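Local coordinates for protein DNA methyltransferase (Nicotiana tabacum, PDB 4ONQ) that probably methylates cytosine at C5 in DNA with S-adenosyl-L-methionine as methyl donor, through the catalytic domain of a plant DRM de novo methyltransferase, at residues 41-46 with 80-85; 68-73 with 213-218; 115-120 with 156-161. The protein carries 5 engineered substitutions. All blocks are in the same frame, centred on the assembly; numbering follows the deposited sequence.

Contact 1: residues 41-46 with 80-85; sequences YYENVA and RGYIHN
Glu43 and Arg80 meet across two antiparallel strands of the class I methyltransferase sheet, where the Glu-Asn-Val run at 43-45 matches motif VI of C5-cytosine methyltransferases and the arginine-containing strand beside it probably corresponds to motif VIII. Paired backbone bonds join Tyr42 to Ile83 and Asn44 to Gly81; Gly81 N reaches Asn44 O at 2.9 Å. Glu43 leaves its backbone with CG anti to N (chi1 175°) and bends at chi2, laying CG 3.5 Å from Tyr82 CE1 and turning OE2 toward the arginine. Arg80 NE gives Glu43 OE2 a weak bond within a salt bridge, 3.1 Å long, with OE2 in the guanidinium plane but the N-H bent to 121°. Val45 CG2 sits 4.3 Å above the centre of that guanidinium plane. An alanine in place of Arg80 would probably leave Glu43 OE2 without its salt-bridge partner, and its carboxylate freer to turn. On the same face as Glu43, Tyr41, Tyr82 and His84 form an aromatic cluster: the Tyr41 and Tyr82 rings cross obliquely with CZ of Tyr41 3.4 Å from CD1 of Tyr82, while CD1 of Tyr41 rests 3.9 Å from CB of His84. Tyr41 OH is bonded to His219 and His84 NE2 to Glu66. The Glu43 side chain lies about 5 Å from bound sinefungin. Strand 39-45 is flanked on its other edge by strand 309-312, and strand 79-84 by 66-69; helix 50-59 packs on Asn44 and Ile83, and Tyr42 meets Phe338 and Tyr341 of helix 337-352.

Contact 2: residues 68-73 with 213-218; sequences VDSKYF and VDTVAY
Phe73 and Thr215 bring together the end of edge strand 66-69 and helix 213-220, a buried packing of the turn after the strand against the helix within the Rossmann-like methyltransferase domain. The chain leaves the strand through an Asx turn, in which Asp69 OD1 accepts from Lys71 N at 3.1 Å, and a short 3-10 segment at 70-72 then delivers Phe73 to the helix. Its CG stands anti to its own carbonyl carbon (chi1 -64°), laying the ring across the helix surface at about a right angle to the Thr215 side chain. Farther along the ring, Phe73 CE1 lies 3.5 Å from CB of Tyr218; the two rings meet obliquely, their planes 55° apart. Beside the ring, the methyl groups of Val68 and Thr215 meet tip to tip, CG2 to CG2, at 3.9 Å. The threonine hydroxyl is satisfied inside this packing: Ser70 OG donates to Thr215 OG1 over 2.8 Å, and Thr215 OG1 is also bonded to Gln212 OE1, just before the helix. Two bonds thus fix the threonine hydroxyl beside the phenylalanine. Directly over the face of the Phe73 ring, Thr215 CA makes a CH-pi contact, 3.9 Å from the centroid and 13° off the ring normal.

Contact 3: residues 115-120 with 156-161; sequences SWDPRT and FVLDQC
Leu158, on helix 151-164, plugs into the bend of the irregular loop 115-120, where Asp117 forms an Asx turn by accepting from the backbone N of Arg119. From CB of Leu158 the side chain takes a direction anti to its carbonyl carbon (chi1 -83°), which carries CG out toward the loop until it lies 4.2 Å from Trp116 CZ3. There it branches. Leu158 CD1 runs to the proline ring, tip to tip and 3.7 Å from Pro118 CD, and it also touches the carbonyl oxygen of Trp116. Leu158 CD2 turns instead to the carboxylate of Asp117, 3.4 Å from Asp117 CG and close to both oxygens, so an apolar methyl packs against the carboxylate while the oxygens bond elsewhere. Those bonds come largely from Arg119, which grips the carboxylate side-on: NE gives a nearly straight bond (171°) to the syn lone pair of Asp117 OD1, and Arg119 NH2 reaches Asp117 OD2 at 2.8 Å. OD1 also takes the turn's backbone N-H, and OD2 a further bond from Trp168 NE1, on strand 166-170, while Arg119 NH1 is bonded to Leu166 O. The carboxylate and guanidinium are thereby held in place, probably with their charges balancing, beside CD2 of Leu158. Nearer the N-terminal part of the helical segment, the Trp116 indole presents its edge to the helix, Val157 CG2 lying in the ring plane 3.6 Å from Trp116 CH2. Helix 132-143 backs Val157 through Ile138 and Val142, so loop, two helices and the small two-stranded sheet come together here. Just under one turn along from Leu158, Cys161 CB sits 3.4 Å above the plane of the Arg119 guanidinium, displaced toward its rim.

Overall arrangement
Contacts 1 and 2 adjoin in the seven-stranded sheet, centres 12 Å apart: strands 66-69 and 79-84 are neighbours, and the segments of the two contacts alternate along the chain. Tyr82 packs on Val68 and Thr215, so the aromatic cluster of contact 1 continues into the helix 213-220 side of contact 2. Contact 3 lies farther out, its centre 31 Å from that of contact 1 and 24 Å from that of contact 2, without touching either. It follows contact 1 in the chain and is nested in the loop closed by contact 2. The sinefungin-binding methyltransferase core thus carries contacts 1 and 2, while contact 3 lies in an outlying part with its own two-stranded sheet, probably the target-recognition region, as in other C5 methyltransferases.

Contact 1: residues 41-46 with 80-85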
# COMPACT_ATOMS: atom_id res chain seq x y z
N TYR A 41 -8.21 -4.65 -9.37
CA TYR A 41 -7.73 -4.68 -8.00
C TYR A 41 -8.06 -3.34 -7.37
O TYR A 41 -7.56 -2.31 -7.80
CB TYR A 41 -6.22 -4.92 -8.01
CG TYR A 41 -5.59 -5.22 -6.67
CD1 TYR A 41 -5.60 -6.51 -6.14
CD2 TYR A 41 -4.96 -4.20 -5.94
CE1 TYR A 41 -4.99 -6.78 -4.92
CE2 TYR A 41 -4.36 -4.45 -4.73
CZ TYR A 41 -4.37 -5.74 -4.22
OH TYR A 41 -3.76 -5.97 -3.01
N TYR A 42 -8.94 -3.35 -6.37
CA TYR A 42 -9.35 -2.14 -5.68
C TYR A 42 -9.00 -2.22 -4.20
O TYR A 42 -9.27 -3.22 -3.55
CB TYR A 42 -10.85 -1.89 -5.84
CG TYR A 42 -11.28 -0.62 -5.14
CD1 TYR A 42 -11.00 0.62 -5.70
CD2 TYR A 42 -11.91 -0.64 -3.91
CE1 TYR A 42 -11.35 1.79 -5.07
CE2 TYR A 42 -12.28 0.53 -3.27
CZ TYR A 42 -11.99 1.74 -3.86
OH TYR A 42 -12.33 2.93 -3.24
N GLU A 43 -8.41 -1.15 -3.67
CA GLU A 43 -8.01 -1.13 -2.27
C GLU A 43 -8.73 -0.03 -1.51
O GLU A 43 -8.84 1.10 -1.98
CB GLU A 43 -6.50 -0.92 -2.16
CG GLU A 43 -5.99 -0.76 -0.74
CD GLU A 43 -5.35 0.60 -0.49
OE1 GLU A 43 -5.61 1.53 -1.27
OE2 GLU A 43 -4.59 0.72 0.49
N ASN A 44 -9.23 -0.36 -0.32
CA ASN A 44 -9.81 0.66 0.54
C ASN A 44 -9.52 0.37 2.00
O ASN A 44 -9.16 -0.75 2.36
CB ASN A 44 -11.32 0.77 0.31
CG ASN A 44 -11.80 2.21 0.27
OD1 ASN A 44 -11.20 3.09 0.88
ND2 ASN A 44 -12.87 2.45 -0.47
N VAL A 45 -9.66 1.39 2.85
CA VAL A 45 -9.50 1.23 4.29
C VAL A 45 -10.40 0.12 4.79
O VAL A 45 -11.57 0.05 4.42
CB VAL A 45 -9.85 2.53 5.03
CG1 VAL A 45 -9.63 2.37 6.53
CG2 VAL A 45 -9.03 3.69 4.49
N ALA A 46 -9.86 -0.76 5.63
CA ALA A 46 -10.64 -1.86 6.18
C ALA A 46 -11.77 -1.36 7.08
O ALA A 46 -12.93 -1.74 6.90
CB ALA A 46 -9.75 -2.82 6.95
N ARG A 80 -6.65 -3.30 5.49
CA ARG A 80 -7.25 -2.92 4.27
C ARG A 80 -8.19 -3.98 3.78
O ARG A 80 -8.10 -5.13 4.12
CB ARG A 80 -6.19 -2.57 3.22
CG ARG A 80 -5.34 -1.35 3.54
CD ARG A 80 -6.08 -0.11 3.11
NE ARG A 80 -5.43 1.12 3.48
CZ ARG A 80 -5.30 1.56 4.71
NH1 ARG A 80 -4.68 2.69 4.96
NH2 ARG A 80 -5.81 0.88 5.70
N GLY A 81 -9.13 -3.55 2.98
CA GLY A 81 -10.01 -4.43 2.24
C GLY A 81 -9.72 -4.32 0.75
O GLY A 81 -9.69 -3.21 0.19
N TYR A 82 -9.47 -5.46 0.11
CA TYR A 82 -9.17 -5.49 -1.32
C TYR A 82 -10.26 -6.22 -2.10
O TYR A 82 -10.51 -7.40 -1.87
CB TYR A 82 -7.83 -6.17 -1.58
CG TYR A 82 -6.67 -5.58 -0.81
CD1 TYR A 82 -5.87 -4.59 -1.38
CD2 TYR A 82 -6.37 -6.00 0.47
CE1 TYR A 82 -4.80 -4.04 -0.67
CE2 TYR A 82 -5.31 -5.47 1.18
CZ TYR A 82 -4.53 -4.49 0.61
OH TYR A 82 -3.49 -3.96 1.33
N ILE A 83 -10.91 -5.52 -3.01
CA ILE A 83 -11.89 -6.14 -3.90
C ILE A 83 -11.19 -6.47 -5.21
O ILE A 83 -10.67 -5.57 -5.86
CB ILE A 83 -13.05 -5.19 -4.21
CG1 ILE A 83 -13.67 -4.66 -2.91
CG2 ILE A 83 -14.08 -5.88 -5.09
CD1 ILE A 83 -14.82 -5.50 -2.41
N HIS A 84 -11.19 -7.73 -5.60
CA HIS A 84 -10.53 -8.11 -6.84
C HIS A 84 -11.13 -9.36 -7.48
O HIS A 84 -11.93 -10.06 -6.87
CB HIS A 84 -9.03 -8.29 -6.60
CG HIS A 84 -8.70 -9.33 -5.58
ND1 HIS A 84 -8.50 -10.66 -5.90
CD2 HIS A 84 -8.54 -9.24 -4.24
CE1 HIS A 84 -8.23 -11.33 -4.80
NE2 HIS A 84 -8.25 -10.50 -3.78
N ASN A 85 -10.73 -9.63 -8.72
CA ASN A 85 -11.18 -10.81 -9.45
C ASN A 85 -10.00 -11.69 -9.87
O ASN A 85 -10.07 -12.38 -10.89
CB ASN A 85 -12.02 -10.40 -10.66
CG ASN A 85 -11.24 -9.59 -11.68
OD1 ASN A 85 -10.10 -9.18 -11.44
ND2 ASN A 85 -11.86 -9.34 -12.83

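Contact 2: residues 68-73 with 213-218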
# COMPACT_ATOMS: atom_id res chain seq x y z
N VAL A 68 -7.03 -7.84 4.81
CA VAL A 68 -5.70 -8.25 5.23
C VAL A 68 -4.93 -7.11 5.90
O VAL A 68 -5.04 -5.94 5.52
CB VAL A 68 -4.91 -8.95 4.08
CG1 VAL A 68 -5.45 -8.57 2.73
CG2 VAL A 68 -3.41 -8.68 4.18
N ASP A 69 -4.19 -7.48 6.95
CA ASP A 69 -3.37 -6.56 7.71
C ASP A 69 -1.94 -6.73 7.24
O ASP A 69 -1.42 -7.85 7.20
CB ASP A 69 -3.49 -6.90 9.20
CG ASP A 69 -2.94 -5.80 10.10
OD1 ASP A 69 -1.95 -5.14 9.72
OD2 ASP A 69 -3.50 -5.61 11.20
N SER A 70 -1.30 -5.62 6.89
CA SER A 70 0.05 -5.69 6.33
C SER A 70 1.09 -6.04 7.38
O SER A 70 2.28 -6.17 7.06
CB SER A 70 0.42 -4.39 5.62
OG SER A 70 -0.33 -4.25 4.43
N LYS A 71 0.66 -6.29 8.58
CA LYS A 71 1.56 -6.66 9.62
C LYS A 71 2.06 -8.04 9.40
O LYS A 71 3.01 -8.46 9.99
CB LYS A 71 0.86 -6.60 10.93
CG LYS A 71 0.07 -7.80 11.28
CD LYS A 71 -0.70 -7.55 12.52
CE LYS A 71 -1.36 -8.75 13.09
NZ LYS A 71 -2.13 -8.40 14.27
N TYR A 72 1.42 -8.74 8.51
CA TYR A 72 1.86 -10.06 8.10
C TYR A 72 2.86 -9.98 6.95
O TYR A 72 3.32 -11.00 6.44
CB TYR A 72 0.66 -10.92 7.71
CG TYR A 72 -0.25 -11.19 8.88
CD1 TYR A 72 0.15 -12.01 9.92
CD2 TYR A 72 -1.52 -10.63 8.95
CE1 TYR A 72 -0.67 -12.26 11.00
CE2 TYR A 72 -2.36 -10.87 10.02
CZ TYR A 72 -1.93 -11.69 11.04
OH TYR A 72 -2.75 -11.95 12.11
N PHE A 73 3.22 -8.76 6.56
CA PHE A 73 4.14 -8.57 5.45
C PHE A 73 5.31 -7.65 5.79
O PHE A 73 6.32 -7.63 5.08
CB PHE A 73 3.39 -8.06 4.22
CG PHE A 73 2.38 -9.03 3.68
CD1 PHE A 73 2.71 -9.90 2.66
CD2 PHE A 73 1.10 -9.09 4.22
CE1 PHE A 73 1.78 -10.79 2.16
CE2 PHE A 73 0.18 -9.98 3.73
CZ PHE A 73 0.52 -10.83 2.70
N VAL A 213 3.79 -2.39 -0.49
CA VAL A 213 4.19 -3.12 -1.69
C VAL A 213 4.26 -4.65 -1.56
O VAL A 213 3.89 -5.37 -2.50
CB VAL A 213 5.51 -2.54 -2.26
CG1 VAL A 213 6.00 -3.37 -3.44
CG2 VAL A 213 5.31 -1.08 -2.68
N ASP A 214 4.72 -5.17 -0.42
CA ASP A 214 4.85 -6.62 -0.25
C ASP A 214 3.48 -7.32 -0.26
O ASP A 214 3.33 -8.41 -0.82
CB ASP A 214 5.59 -6.95 1.06
CG ASP A 214 6.96 -6.29 1.16
OD1 ASP A 214 7.94 -6.85 0.61
OD2 ASP A 214 7.07 -5.23 1.80
N THR A 215 2.50 -6.67 0.35
CA THR A 215 1.13 -7.17 0.42
C THR A 215 0.51 -7.26 -0.98
O THR A 215 0.06 -8.34 -1.44
CB THR A 215 0.25 -6.23 1.31
OG1 THR A 215 0.92 -5.98 2.55
CG2 THR A 215 -1.11 -6.83 1.59
N VAL A 216 0.51 -6.12 -1.66
CA VAL A 216 -0.02 -6.03 -3.00
C VAL A 216 0.67 -7.02 -3.94
O VAL A 216 0.02 -7.67 -4.75
CB VAL A 216 0.12 -4.61 -3.55
CG1 VAL A 216 -0.33 -4.56 -5.00
CG2 VAL A 216 -0.68 -3.64 -2.70
N ALA A 217 1.99 -7.13 -3.81
CA ALA A 217 2.75 -8.03 -4.68
C ALA A 217 2.36 -9.47 -4.41
O ALA A 217 2.30 -10.28 -5.33
CB ALA A 217 4.24 -7.83 -4.48
N TYR A 218 2.12 -9.78 -3.14
CA TYR A 218 1.64 -11.12 -2.79
C TYR A 218 0.35 -11.42 -3.52
O TYR A 218 0.16 -12.52 -4.02
CB TYR A 218 1.44 -11.26 -1.28
CG TYR A 218 0.98 -12.64 -0.85
CD1 TYR A 218 1.85 -13.73 -0.89
CD2 TYR A 218 -0.31 -12.84 -0.38
CE1 TYR A 218 1.43 -14.99 -0.49
CE2 TYR A 218 -0.73 -14.10 0.02
CZ TYR A 218 0.14 -15.16 -0.03
OH TYR A 218 -0.29 -16.41 0.38

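Contact 3: residues 115-120 with 156-161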
# COMPACT_ATOMS: atom_id res chain seq x y z
N SER A 115 12.69 -1.72 28.12
CA SER A 115 12.03 -2.99 28.36
C SER A 115 10.52 -2.83 28.59
O SER A 115 9.74 -3.75 28.34
CB SER A 115 12.66 -3.71 29.56
OG SER A 115 12.60 -2.90 30.72
N TRP A 116 10.11 -1.65 29.05
CA TRP A 116 8.71 -1.40 29.36
C TRP A 116 7.89 -0.95 28.15
O TRP A 116 6.69 -0.71 28.26
CB TRP A 116 8.57 -0.41 30.51
CG TRP A 116 9.31 0.88 30.31
CD1 TRP A 116 10.59 1.16 30.71
CD2 TRP A 116 8.82 2.07 29.67
NE1 TRP A 116 10.92 2.45 30.35
CE2 TRP A 116 9.86 3.02 29.71
CE3 TRP A 116 7.61 2.41 29.06
CZ2 TRP A 116 9.72 4.30 29.18
CZ3 TRP A 116 7.48 3.69 28.53
CH2 TRP A 116 8.53 4.61 28.59
N ASP A 117 8.55 -0.82 27.00
CA ASP A 117 7.85 -0.54 25.75
C ASP A 117 7.68 -1.87 25.01
O ASP A 117 8.63 -2.37 24.41
CB ASP A 117 8.63 0.47 24.90
CG ASP A 117 7.82 0.98 23.71
OD1 ASP A 117 7.01 0.22 23.14
OD2 ASP A 117 8.01 2.16 23.34
N PRO A 118 6.47 -2.44 25.06
CA PRO A 118 6.23 -3.80 24.57
C PRO A 118 6.05 -3.90 23.07
O PRO A 118 5.99 -5.01 22.55
CB PRO A 118 4.93 -4.19 25.28
CG PRO A 118 4.20 -2.89 25.44
CD PRO A 118 5.26 -1.82 25.63
N ARG A 119 5.95 -2.76 22.38
CA ARG A 119 5.71 -2.77 20.94
C ARG A 119 6.79 -3.53 20.17
O ARG A 119 7.99 -3.38 20.42
CB ARG A 119 5.65 -1.35 20.40
CG ARG A 119 4.49 -0.53 20.89
CD ARG A 119 4.60 0.88 20.34
NE ARG A 119 5.81 1.54 20.81
CZ ARG A 119 6.38 2.58 20.21
NH1 ARG A 119 5.84 3.08 19.10
NH2 ARG A 119 7.48 3.12 20.71
N THR A 120 6.35 -4.37 19.23
CA THR A 120 7.26 -4.99 18.28
C THR A 120 6.74 -4.71 16.89
O THR A 120 7.33 -5.09 15.88
CB THR A 120 7.37 -6.51 18.51
OG1 THR A 120 6.06 -7.09 18.41
CG2 THR A 120 7.94 -6.80 19.89
N PHE A 156 1.18 7.26 29.55
CA PHE A 156 1.18 8.49 28.76
C PHE A 156 2.11 8.41 27.53
O PHE A 156 1.66 8.64 26.39
CB PHE A 156 1.49 9.70 29.65
CG PHE A 156 1.99 10.90 28.90
CD1 PHE A 156 1.12 11.68 28.16
CD2 PHE A 156 3.33 11.23 28.92
CE1 PHE A 156 1.58 12.78 27.46
CE2 PHE A 156 3.80 12.33 28.23
CZ PHE A 156 2.92 13.10 27.49
N VAL A 157 3.38 8.06 27.74
CA VAL A 157 4.30 8.00 26.60
C VAL A 157 3.98 6.86 25.64
O VAL A 157 4.14 7.03 24.44
CB VAL A 157 5.83 8.06 26.97
CG1 VAL A 157 6.06 8.32 28.43
CG2 VAL A 157 6.60 6.82 26.48
N LEU A 158 3.51 5.73 26.15
CA LEU A 158 3.15 4.63 25.25
C LEU A 158 1.96 5.01 24.37
O LEU A 158 1.92 4.68 23.18
CB LEU A 158 2.88 3.34 26.01
CG LEU A 158 4.13 2.54 26.36
CD1 LEU A 158 3.73 1.27 27.09
CD2 LEU A 158 4.92 2.21 25.10
N ASP A 159 1.03 5.75 24.92
CA ASP A 159 -0.09 6.22 24.15
C ASP A 159 0.33 7.19 23.09
O ASP A 159 -0.13 7.10 22.00
CB ASP A 159 -1.20 6.85 25.03
CG ASP A 159 -1.98 5.83 25.86
OD1 ASP A 159 -1.86 4.64 25.65
OD2 ASP A 159 -2.72 6.24 26.76
N GLN A 160 1.18 8.15 23.44
CA GLN A 160 1.69 9.05 22.45
C GLN A 160 2.50 8.38 21.37
O GLN A 160 2.38 8.74 20.26
CB GLN A 160 2.46 10.19 23.08
CG GLN A 160 1.70 11.04 24.05
CD GLN A 160 0.46 11.64 23.48
OE1 GLN A 160 0.46 12.22 22.44
NE2 GLN A 160 -0.60 11.49 24.18
N CYS A 161 3.32 7.42 21.72
CA CYS A 161 4.12 6.68 20.77
C CYS A 161 3.35 5.85 19.78
O CYS A 161 3.68 5.80 18.65
CB CYS A 161 5.11 5.80 21.48
SG CYS A 161 6.39 6.65 22.32